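Long-range contact in 5-carboxymethyl-2-hydroxymuconate semialdehyde dehydrogenase (Thermus thermophilus, PDB 2D4E), which probably catalyses the NAD-dependent oxidation of 5-carboxymethyl-2-hydroxymuconate semialdehyde to the corresponding acid: residues 99-107 with 121-132. Sequence-based numbering, arbitrary orientation.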
loop_
_atom_site.group_PDB
_atom_site.type_symbol
_atom_site.label_atom_id
_atom_site.label_comp_id
_atom_site.label_asym_id
_atom_site.label_seq_id
_atom_site.Cartn_x
_atom_site.Cartn_y
_atom_site.Cartn_z
ATOM N N ILE C 99 -10.057 -20.267 -24.341
ATOM C CA ILE C 99 -11.281 -19.496 -24.531
ATOM C C ILE C 99 -11.143 -18.793 -25.890
ATOM O O ILE C 99 -12.087 -18.742 -26.686
ATOM C CB ILE C 99 -11.464 -18.438 -23.408
ATOM C CG1 ILE C 99 -11.914 -19.128 -22.116
ATOM C CG2 ILE C 99 -12.489 -17.383 -23.828
ATOM C CD1 ILE C 99 -12.023 -18.193 -20.918
ATOM N N GLU C 100 -9.951 -18.270 -26.154
ATOM C CA GLU C 100 -9.690 -17.592 -27.415
ATOM C C GLU C 100 -9.814 -18.552 -28.601
ATOM O O GLU C 100 -10.328 -18.178 -29.661
ATOM C CB GLU C 100 -8.295 -16.955 -27.390
ATOM C CG GLU C 100 -8.194 -15.773 -26.426
ATOM C CD GLU C 100 -6.765 -15.292 -26.189
ATOM O OE1 GLU C 100 -6.587 -14.350 -25.386
ATOM O OE2 GLU C 100 -5.822 -15.849 -26.793
ATOM N N LYS C 101 -9.364 -19.792 -28.414
ATOM C CA LYS C 101 -9.417 -20.787 -29.479
ATOM C C LYS C 101 -10.848 -21.206 -29.796
ATOM O O LYS C 101 -11.163 -21.550 -30.935
ATOM C CB LYS C 101 -8.601 -22.030 -29.103
ATOM C CG LYS C 101 -8.201 -22.861 -30.317
ATOM C CD LYS C 101 -7.587 -24.206 -29.946
ATOM C CE LYS C 101 -8.656 -25.198 -29.509
ATOM N NZ LYS C 101 -8.115 -26.578 -29.348
ATOM N N HIS C 102 -11.708 -21.185 -28.783
ATOM C CA HIS C 102 -13.105 -21.560 -28.964
ATOM C C HIS C 102 -14.000 -20.320 -28.977
ATOM O O HIS C 102 -15.211 -20.430 -28.817
ATOM C CB HIS C 102 -13.546 -22.489 -27.830
ATOM C CG HIS C 102 -12.795 -23.784 -27.780
ATOM N ND1 HIS C 102 -13.088 -24.848 -28.606
ATOM C CD2 HIS C 102 -11.753 -24.181 -27.011
ATOM C CE1 HIS C 102 -12.259 -25.844 -28.348
ATOM N NE2 HIS C 102 -11.439 -25.465 -27.385
ATOM N N ALA C 103 -13.400 -19.150 -29.182
ATOM C CA ALA C 103 -14.136 -17.883 -29.176
ATOM C C ALA C 103 -15.394 -17.848 -30.043
ATOM O O ALA C 103 -16.451 -17.425 -29.581
ATOM C CB ALA C 103 -13.209 -16.740 -29.570
ATOM N N ASP C 104 -15.280 -18.284 -31.293
ATOM C CA ASP C 104 -16.425 -18.279 -32.200
ATOM C C ASP C 104 -17.592 -19.103 -31.656
ATOM O O ASP C 104 -18.739 -18.648 -31.668
ATOM C CB ASP C 104 -16.022 -18.807 -33.585
ATOM C CG ASP C 104 -15.021 -17.900 -34.296
ATOM O OD1 ASP C 104 -14.782 -16.763 -33.831
ATOM O OD2 ASP C 104 -14.479 -18.325 -35.338
ATOM N N GLU C 105 -17.299 -20.313 -31.185
ATOM C CA GLU C 105 -18.326 -21.194 -30.637
ATOM C C GLU C 105 -19.013 -20.548 -29.430
ATOM O O GLU C 105 -20.243 -20.548 -29.334
ATOM C CB GLU C 105 -17.708 -22.527 -30.205
ATOM C CG GLU C 105 -16.994 -23.296 -31.304
ATOM C CD GLU C 105 -15.926 -24.235 -30.748
ATOM O OE1 GLU C 105 -16.216 -24.982 -29.788
ATOM O OE2 GLU C 105 -14.793 -24.228 -31.269
ATOM N N LEU C 106 -18.208 -20.017 -28.506
ATOM C CA LEU C 106 -18.722 -19.371 -27.295
ATOM C C LEU C 106 -19.629 -18.182 -27.626
ATOM O O LEU C 106 -20.703 -18.016 -27.039
ATOM C CB LEU C 106 -17.553 -18.914 -26.401
ATOM C CG LEU C 106 -16.796 -20.028 -25.646
ATOM C CD1 LEU C 106 -15.459 -19.520 -25.125
ATOM C CD2 LEU C 106 -17.663 -20.537 -24.495
ATOM N N ALA C 107 -19.199 -17.360 -28.573
ATOM C CA ALA C 107 -19.977 -16.199 -28.972
ATOM C C ALA C 107 -21.322 -16.625 -29.540
ATOM O O ALA C 107 -22.367 -16.127 -29.129
ATOM C CB ALA C 107 -19.209 -15.388 -30.002
ATOM N N VAL C 121 -21.430 -10.023 -28.166
ATOM C CA VAL C 121 -21.118 -11.235 -27.426
ATOM C C VAL C 121 -19.687 -11.664 -27.732
ATOM O O VAL C 121 -18.989 -12.184 -26.859
ATOM C CB VAL C 121 -22.065 -12.401 -27.791
ATOM C CG1 VAL C 121 -21.694 -13.635 -26.967
ATOM C CG2 VAL C 121 -23.528 -12.002 -27.532
ATOM N N ARG C 122 -19.247 -11.440 -28.968
ATOM C CA ARG C 122 -17.897 -11.828 -29.343
ATOM C C ARG C 122 -16.888 -11.014 -28.551
ATOM O O ARG C 122 -15.882 -11.551 -28.088
ATOM C CB ARG C 122 -17.661 -11.636 -30.846
ATOM C CG ARG C 122 -16.238 -11.993 -31.292
ATOM C CD ARG C 122 -15.910 -13.467 -31.039
ATOM N NE ARG C 122 -14.534 -13.796 -31.401
ATOM C CZ ARG C 122 -13.467 -13.458 -30.684
ATOM N NH1 ARG C 122 -13.609 -12.778 -29.555
ATOM N NH2 ARG C 122 -12.254 -13.801 -31.099
ATOM N N ALA C 123 -17.157 -9.719 -28.399
ATOM C CA ALA C 123 -16.269 -8.845 -27.640
ATOM C C ALA C 123 -16.260 -9.281 -26.175
ATOM O O ALA C 123 -15.251 -9.140 -25.481
ATOM C CB ALA C 123 -16.731 -7.394 -27.751
ATOM N N GLN C 124 -17.389 -9.811 -25.711
ATOM C CA GLN C 124 -17.510 -10.275 -24.332
ATOM C C GLN C 124 -16.658 -11.522 -24.104
ATOM O O GLN C 124 -16.163 -11.750 -22.999
ATOM C CB GLN C 124 -18.974 -10.569 -24.004
ATOM C CG GLN C 124 -19.843 -9.329 -23.990
ATOM C CD GLN C 124 -19.896 -8.688 -22.629
ATOM O OE1 GLN C 124 -20.614 -9.152 -21.744
ATOM N NE2 GLN C 124 -19.123 -7.626 -22.443
ATOM N N VAL C 125 -16.491 -12.331 -25.149
ATOM C CA VAL C 125 -15.665 -13.528 -25.037
ATOM C C VAL C 125 -14.230 -13.065 -24.827
ATOM O O VAL C 125 -13.484 -13.657 -24.052
ATOM C CB VAL C 125 -15.729 -14.401 -26.305
ATOM C CG1 VAL C 125 -14.693 -15.517 -26.220
ATOM C CG2 VAL C 125 -17.122 -14.996 -26.454
ATOM N N ALA C 126 -13.844 -12.003 -25.522
ATOM C CA ALA C 126 -12.500 -11.469 -25.368
ATOM C C ALA C 126 -12.304 -10.979 -23.924
ATOM O O ALA C 126 -11.244 -11.181 -23.331
ATOM C CB ALA C 126 -12.271 -10.328 -26.362
ATOM N N ARG C 127 -13.326 -10.340 -23.357
ATOM C CA ARG C 127 -13.238 -9.857 -21.978
ATOM C C ARG C 127 -13.133 -11.039 -21.018
ATOM O O ARG C 127 -12.446 -10.965 -20.004
ATOM C CB ARG C 127 -14.465 -9.012 -21.612
ATOM C CG ARG C 127 -14.400 -7.565 -22.085
ATOM C CD ARG C 127 -13.411 -6.726 -21.252
ATOM N NE ARG C 127 -13.818 -6.571 -19.848
ATOM C CZ ARG C 127 -13.445 -7.373 -18.849
ATOM N NH1 ARG C 127 -12.637 -8.403 -19.073
ATOM N NH2 ARG C 127 -13.902 -7.157 -17.621
ATOM N N ALA C 128 -13.830 -12.123 -21.339
ATOM C CA ALA C 128 -13.804 -13.323 -20.511
ATOM C C ALA C 128 -12.390 -13.891 -20.499
ATOM O O ALA C 128 -11.871 -14.280 -19.450
ATOM C CB ALA C 128 -14.774 -14.355 -21.054
ATOM N N ALA C 129 -11.768 -13.946 -21.671
ATOM C CA ALA C 129 -10.406 -14.450 -21.767
ATOM C C ALA C 129 -9.509 -13.516 -20.948
ATOM O O ALA C 129 -8.641 -13.971 -20.195
ATOM C CB ALA C 129 -9.960 -14.482 -23.224
ATOM N N GLU C 130 -9.734 -12.212 -21.094
ATOM C CA GLU C 130 -8.960 -11.211 -20.361
ATOM C C GLU C 130 -9.099 -11.370 -18.847
ATOM O O GLU C 130 -8.163 -11.073 -18.101
ATOM C CB GLU C 130 -9.389 -9.795 -20.761
ATOM C CG GLU C 130 -8.729 -8.689 -19.933
ATOM C CD GLU C 130 -9.067 -7.284 -20.430
ATOM O OE1 GLU C 130 -10.267 -6.993 -20.650
ATOM O OE2 GLU C 130 -8.131 -6.469 -20.593
ATOM N N ASN C 131 -10.265 -11.820 -18.394
ATOM C CA ASN C 131 -10.480 -12.020 -16.967
ATOM C C ASN C 131 -9.441 -13.012 -16.434
ATOM O O ASN C 131 -8.856 -12.796 -15.374
ATOM C CB ASN C 131 -11.897 -12.545 -16.687
ATOM C CG ASN C 131 -12.958 -11.455 -16.778
ATOM O OD1 ASN C 131 -12.657 -10.264 -16.664
ATOM N ND2 ASN C 131 -14.212 -11.862 -16.964
ATOM N N PHE C 132 -9.207 -14.088 -17.177
ATOM C CA PHE C 132 -8.226 -15.089 -16.759
ATOM C C PHE C 132 -6.788 -14.606 -16.939
ATOM O O PHE C 132 -5.941 -14.827 -16.076
ATOM C CB PHE C 132 -8.433 -16.404 -17.520
ATOM C CG PHE C 132 -9.619 -17.193 -17.045
ATOM C CD1 PHE C 132 -10.858 -17.058 -17.663
ATOM C CD2 PHE C 132 -9.504 -18.040 -15.944
ATOM C CE1 PHE C 132 -11.971 -17.755 -17.190
ATOM C CE2 PHE C 132 -10.607 -18.739 -15.462
ATOM C CZ PHE C 132 -11.846 -18.594 -16.088
HETATM O O HOH W 1 -12.013 -15.593 -33.442
HETATM O O HOH W 2 -14.708 -13.905 -34.423
#
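The guanidinium of Arg-122 lies flat against the methyl of Ala-103, which sits over the centre of one of its faces, CB 3.4 Å from NH2. At the edge is the carboxylate of Asp-104, its plane turned 56° from that of the guanidinium. The charged pair is held loosely: OD1 of Asp-104 stands 3.8 Å from NE of Arg-122, a long salt bridge. One water, in the guanidinium plane, takes a hydrogen bond from NH2 and gives one to OD1; a second water, near OD1, accepts a weak bond from NE. The arginine reaches this place because its chain bends at chi2 (62°), which also lays CD along Ala-107 CB. Were an alanine to stand here, Asp-104 would probably lose this long charge pairing and its water-mediated link to the guanidinium, and the methyl of Ala-103 the flat group lying over it. A second flat group at the contact, the Phe-132 ring, is met obliquely by Ile-99, whose CD1 comes 3.6 Å from CD1 of the phenylalanine.

Between these ends the helices mesh as knobs into holes. Ile-99 fits among Val-125, Ala-128, Ala-129 and Phe-132, while the branched Val-125 enters the opposing hole and divides its methyls. With CG1 anti to the backbone N, it sends that methyl to Ile-99 CG2, 3.7 Å away, and CG2 to Leu-106 CB, at 3.9 Å. Ala-103 and Ala-107 keep the face of 103-107 low enough for Val-125 and the stem of Arg-122, the axes of 103-107 and 121-132 passing at 8.8 Å and 121°; Ala-129 likewise gives Ile-99 and Glu-100 a small surface.

His-102, between helices 85-101 and 103-114, sits at the N-cap position of the second, and both helices pack on helix 118-136 within this aldehyde dehydrogenase fold. Helix 203-214 covers Leu-106, and helix 175-188 lies against Ala-128 and Asn-131.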